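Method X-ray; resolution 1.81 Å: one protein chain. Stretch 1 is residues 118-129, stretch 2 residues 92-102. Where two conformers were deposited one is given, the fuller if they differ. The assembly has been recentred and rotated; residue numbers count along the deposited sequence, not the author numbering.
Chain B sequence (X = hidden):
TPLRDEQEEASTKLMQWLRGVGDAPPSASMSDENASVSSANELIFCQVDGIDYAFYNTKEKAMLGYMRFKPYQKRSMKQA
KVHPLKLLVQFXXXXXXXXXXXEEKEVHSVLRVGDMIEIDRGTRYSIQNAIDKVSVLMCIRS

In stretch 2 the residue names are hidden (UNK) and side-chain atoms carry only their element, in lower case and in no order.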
# COMPACT_ATOMS: atom_id res chain seq x y z
N GLU B 118 2.52 -6.02 -11.75
CA GLU B 118 3.76 -5.32 -12.04
C GLU B 118 3.72 -4.89 -13.51
O GLU B 118 3.49 -5.71 -14.39
CB GLU B 118 4.95 -6.26 -11.77
CG GLU B 118 6.29 -5.60 -11.51
CD GLU B 118 7.33 -6.57 -10.91
OE1 GLU B 118 7.07 -7.79 -10.86
OE2 GLU B 118 8.40 -6.10 -10.50
N ILE B 119 3.90 -3.59 -13.74
CA ILE B 119 3.93 -2.98 -15.07
C ILE B 119 5.38 -2.61 -15.35
O ILE B 119 5.92 -1.68 -14.73
CB ILE B 119 3.03 -1.73 -15.14
CG1 ILE B 119 1.62 -2.01 -14.58
CG2 ILE B 119 2.97 -1.15 -16.58
CD1 ILE B 119 0.70 -2.76 -15.50
N ASP B 120 6.01 -3.31 -16.29
CA ASP B 120 7.40 -3.04 -16.61
C ASP B 120 7.55 -1.75 -17.42
O ASP B 120 6.61 -1.25 -18.05
CB ASP B 120 8.02 -4.20 -17.40
CG ASP B 120 7.90 -5.52 -16.67
OD1 ASP B 120 8.42 -5.62 -15.55
OD2 ASP B 120 7.24 -6.44 -17.20
N ARG B 121 8.77 -1.22 -17.42
CA ARG B 121 9.07 -0.05 -18.22
C ARG B 121 8.77 -0.34 -19.69
O ARG B 121 9.13 -1.40 -20.21
CB ARG B 121 10.53 0.35 -18.02
CG ARG B 121 10.89 1.65 -18.72
CD ARG B 121 12.22 2.17 -18.23
NE ARG B 121 12.47 3.52 -18.73
CZ ARG B 121 13.53 4.25 -18.42
NH1 ARG B 121 14.45 3.76 -17.60
NH2 ARG B 121 13.67 5.47 -18.92
N GLY B 122 8.08 0.59 -20.34
CA GLY B 122 7.72 0.49 -21.74
C GLY B 122 6.40 -0.20 -22.02
O GLY B 122 5.92 -0.13 -23.15
N THR B 123 5.80 -0.87 -21.02
CA THR B 123 4.52 -1.54 -21.22
C THR B 123 3.41 -0.51 -21.41
O THR B 123 3.39 0.53 -20.75
CB THR B 123 4.23 -2.46 -20.04
OG1 THR B 123 5.09 -3.61 -20.13
CG2 THR B 123 2.76 -2.93 -20.01
N ARG B 124 2.50 -0.79 -22.34
CA ARG B 124 1.30 0.01 -22.52
C ARG B 124 0.17 -0.64 -21.74
O ARG B 124 -0.07 -1.84 -21.89
CB ARG B 124 0.94 0.14 -24.00
CG ARG B 124 1.92 0.99 -24.78
CD ARG B 124 1.46 1.24 -26.22
NE ARG B 124 2.54 1.85 -26.99
CZ ARG B 124 2.86 3.14 -26.96
NH1 ARG B 124 3.87 3.59 -27.70
NH2 ARG B 124 2.16 3.99 -26.21
N TYR B 125 -0.52 0.14 -20.91
CA TYR B 125 -1.50 -0.45 -20.01
C TYR B 125 -2.72 0.45 -19.88
O TYR B 125 -2.60 1.68 -19.89
CB TYR B 125 -0.88 -0.74 -18.64
CG TYR B 125 -0.52 0.49 -17.85
CD1 TYR B 125 0.59 1.27 -18.18
CD2 TYR B 125 -1.30 0.89 -16.77
CE1 TYR B 125 0.89 2.42 -17.45
CE2 TYR B 125 -1.00 2.03 -16.04
CZ TYR B 125 0.09 2.79 -16.39
OH TYR B 125 0.38 3.91 -15.65
N SER B 126 -3.89 -0.17 -19.77
CA SER B 126 -5.13 0.53 -19.48
C SER B 126 -5.86 -0.14 -18.32
O SER B 126 -5.65 -1.33 -18.04
CB SER B 126 -6.04 0.59 -20.71
OG SER B 126 -6.59 -0.69 -20.96
N ILE B 127 -6.72 0.63 -17.65
CA ILE B 127 -7.40 0.22 -16.42
C ILE B 127 -8.87 0.60 -16.50
O ILE B 127 -9.20 1.75 -16.84
CB ILE B 127 -6.76 0.88 -15.18
CG1 ILE B 127 -5.24 0.70 -15.17
CG2 ILE B 127 -7.40 0.36 -13.87
CD1 ILE B 127 -4.55 1.57 -14.12
N GLN B 128 -9.75 -0.34 -16.16
CA GLN B 128 -11.18 -0.05 -16.02
C GLN B 128 -11.69 -0.61 -14.70
O GLN B 128 -11.42 -1.76 -14.36
CB GLN B 128 -12.01 -0.66 -17.16
CG GLN B 128 -13.50 -0.33 -17.09
CD GLN B 128 -14.21 -0.51 -18.44
OE1 GLN B 128 -13.76 -1.26 -19.30
NE2 GLN B 128 -15.33 0.19 -18.62
N ASN B 129 -12.40 0.23 -13.95
CA ASN B 129 -13.19 -0.22 -12.80
C ASN B 129 -14.18 -1.29 -13.26
O ASN B 129 -15.00 -1.04 -14.14
CB ASN B 129 -13.92 0.98 -12.20
CG ASN B 129 -14.57 0.67 -10.86
OD1 ASN B 129 -14.61 -0.48 -10.40
ND2 ASN B 129 -15.10 1.72 -10.22
N UNK B 92 -12.39 -2.77 -4.17
CA UNK B 92 -13.10 -2.98 -5.42
C UNK B 92 -12.46 -3.98 -6.35
O UNK B 92 -11.80 -4.92 -5.90
N UNK B 93 -12.65 -3.79 -7.65
CA UNK B 93 -12.21 -4.74 -8.67
C UNK B 93 -11.82 -3.97 -9.92
O UNK B 93 -12.48 -2.99 -10.28
c UNK B 93 -13.34 -5.74 -8.99
c UNK B 93 -14.13 -7.89 -10.09
o UNK B 93 -15.14 -7.79 -9.36
o UNK B 93 -14.07 -8.68 -11.05
c UNK B 93 -12.94 -6.97 -9.80
N UNK B 94 -10.76 -4.43 -10.59
CA UNK B 94 -10.25 -3.74 -11.77
C UNK B 94 -9.95 -4.74 -12.87
O UNK B 94 -9.54 -5.87 -12.61
c UNK B 94 -8.97 -2.95 -11.45
c UNK B 94 -9.79 0.64 -10.53
c UNK B 94 -9.21 -1.70 -10.65
c UNK B 94 -9.04 -1.70 -9.26
c UNK B 94 -9.59 -0.52 -11.27
c UNK B 94 -9.63 0.62 -9.15
c UNK B 94 -9.25 -0.54 -8.52
N UNK B 95 -10.14 -4.30 -14.11
CA UNK B 95 -9.65 -5.00 -15.29
C UNK B 95 -8.47 -4.21 -15.84
O UNK B 95 -8.59 -3.00 -16.06
o UNK B 95 -11.70 -6.95 -15.11
c UNK B 95 -11.88 -6.03 -15.91
n UNK B 95 -13.07 -5.79 -16.46
c UNK B 95 -10.75 -5.13 -16.35
N UNK B 96 -7.35 -4.90 -16.07
CA UNK B 96 -6.13 -4.27 -16.56
C UNK B 96 -5.72 -4.94 -17.86
O UNK B 96 -5.63 -6.17 -17.93
c UNK B 96 -3.70 -3.72 -16.08
c UNK B 96 -4.99 -4.36 -15.52
c UNK B 96 -5.42 -3.72 -14.19
N UNK B 97 -5.46 -4.13 -18.89
CA UNK B 97 -4.97 -4.62 -20.18
C UNK B 97 -3.53 -4.17 -20.35
O UNK B 97 -3.23 -2.98 -20.17
c UNK B 97 -7.32 -4.01 -21.08
c UNK B 97 -7.99 -5.36 -20.84
o UNK B 97 -8.79 -5.46 -19.88
c UNK B 97 -5.82 -4.10 -21.35
o UNK B 97 -7.72 -6.31 -21.61
N UNK B 98 -2.63 -5.11 -20.69
CA UNK B 98 -1.21 -4.81 -20.84
C UNK B 98 -0.68 -5.33 -22.17
O UNK B 98 -1.08 -6.40 -22.62
c UNK B 98 -0.66 -4.72 -18.37
o UNK B 98 -0.60 -6.81 -19.58
c UNK B 98 -0.35 -5.41 -19.70
N UNK B 99 0.24 -4.56 -22.76
CA UNK B 99 1.00 -4.95 -23.95
C UNK B 99 2.46 -4.64 -23.66
O UNK B 99 2.85 -3.47 -23.54
c UNK B 99 0.52 -4.19 -25.20
c UNK B 99 1.37 -4.42 -26.45
c UNK B 99 0.90 -3.52 -27.60
c UNK B 99 1.34 -5.88 -26.87
N UNK B 100 3.28 -5.68 -23.52
CA UNK B 100 4.67 -5.52 -23.09
C UNK B 100 5.58 -5.37 -24.30
O UNK B 100 5.29 -5.88 -25.38
c UNK B 100 5.12 -6.71 -22.25
N UNK B 101 6.68 -4.63 -24.11
CA UNK B 101 7.66 -4.46 -25.19
C UNK B 101 8.07 -5.83 -25.71
O UNK B 101 8.34 -6.75 -24.94
c UNK B 101 8.88 -3.66 -24.71
c UNK B 101 8.49 -2.27 -24.27
c UNK B 101 9.97 -3.63 -25.81
N UNK B 102 8.13 -5.96 -27.04
CA UNK B 102 8.55 -7.19 -27.66
C UNK B 102 7.45 -8.21 -27.83
O UNK B 102 7.70 -9.27 -28.41
O HOH W 1 -12.69 -3.74 -18.79
O HOH W 2 7.59 -3.61 -21.31

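Position 92 has no side-chain atoms and lies outside contact range of stretch 1; its phi of 94° and psi of -150° would jam a CB against the preceding carbonyl, so it is Gly-92. Position 93 carries three carbons in an unbranched chain, the last bearing two oxygens: a carboxylate at the length of glutamate, Glu-93. Its CA-to-CB bond points sideways to stretch 1, and its side chain makes no close contact there.

At position 94 one carbon precedes a ring of six carbons with no oxygen attached, which identifies Phe-94. Its CD1 lies 3.5 Å from CG2 of Ile-127, an apolar contact, and 3.9 Å from CA of Asn-129. Position 95 has two carbons, the second holding one oxygen and one nitrogen, the short amide of Asn-95. A water accepts from its ND2 (3.1 Å from the water O) and donates to OE1 of Gln-128 (2.7 Å from the same O), joining two paired side chains.

Position 96 shows three carbons, forked at CB without oxygen: Val-96, paired with Ile-127 across the strands. Position 97 again has three carbons ending in two oxygens, hence Glu-97. Its CG packs 3.4 Å from OG of Ser-126, while both carboxylate oxygens are hydrogen-bonded elsewhere in the structure.

The CB at position 98 bears one oxygen and one carbon, the mark of Thr-98; its CG2 meets CD1 of Ile-119 at 3.7 Å and CB of Tyr-125 at 4.0 Å. Position 99 has four carbons forked at the second, and pairs with Arg-124 across the strands; it is Leu-99. Position 100 has a single carbon, Ala-100, with CB 3.8 Å from OG1 of Thr-123.

Position 101 has three carbons forked at CB, Val-101, whose CG2 approaches O of Gly-122 to 3.5 Å. A CB on Gly-122 would come within 2.7 Å of that CG2. Position 102 lacks side-chain atoms, and its phi of 85° and psi of -4° again call for glycine, Gly-102.

The contact is an antiparallel strand pair. Three reciprocal pairs of hydrogen bonds link Asn-95 with Gln-128, Glu-97 with Ser-126 and Leu-99 with Arg-124; each N to O distance is 2.9 Å, except 3.0 Å from Arg-124 N to Leu-99 O. Alternation sends Phe-94, Val-96 and Thr-98 to the face with Asn-129, Ile-127 and Tyr-125, and the hydrogen-bonded pairs to the other. Beyond the strand, a water bonded to Val-101 N, Arg-121 O and Thr-123 OG1 ties the turn to stretch 2.

Stretch 2, residues 92-102: GEFNVETLAVG
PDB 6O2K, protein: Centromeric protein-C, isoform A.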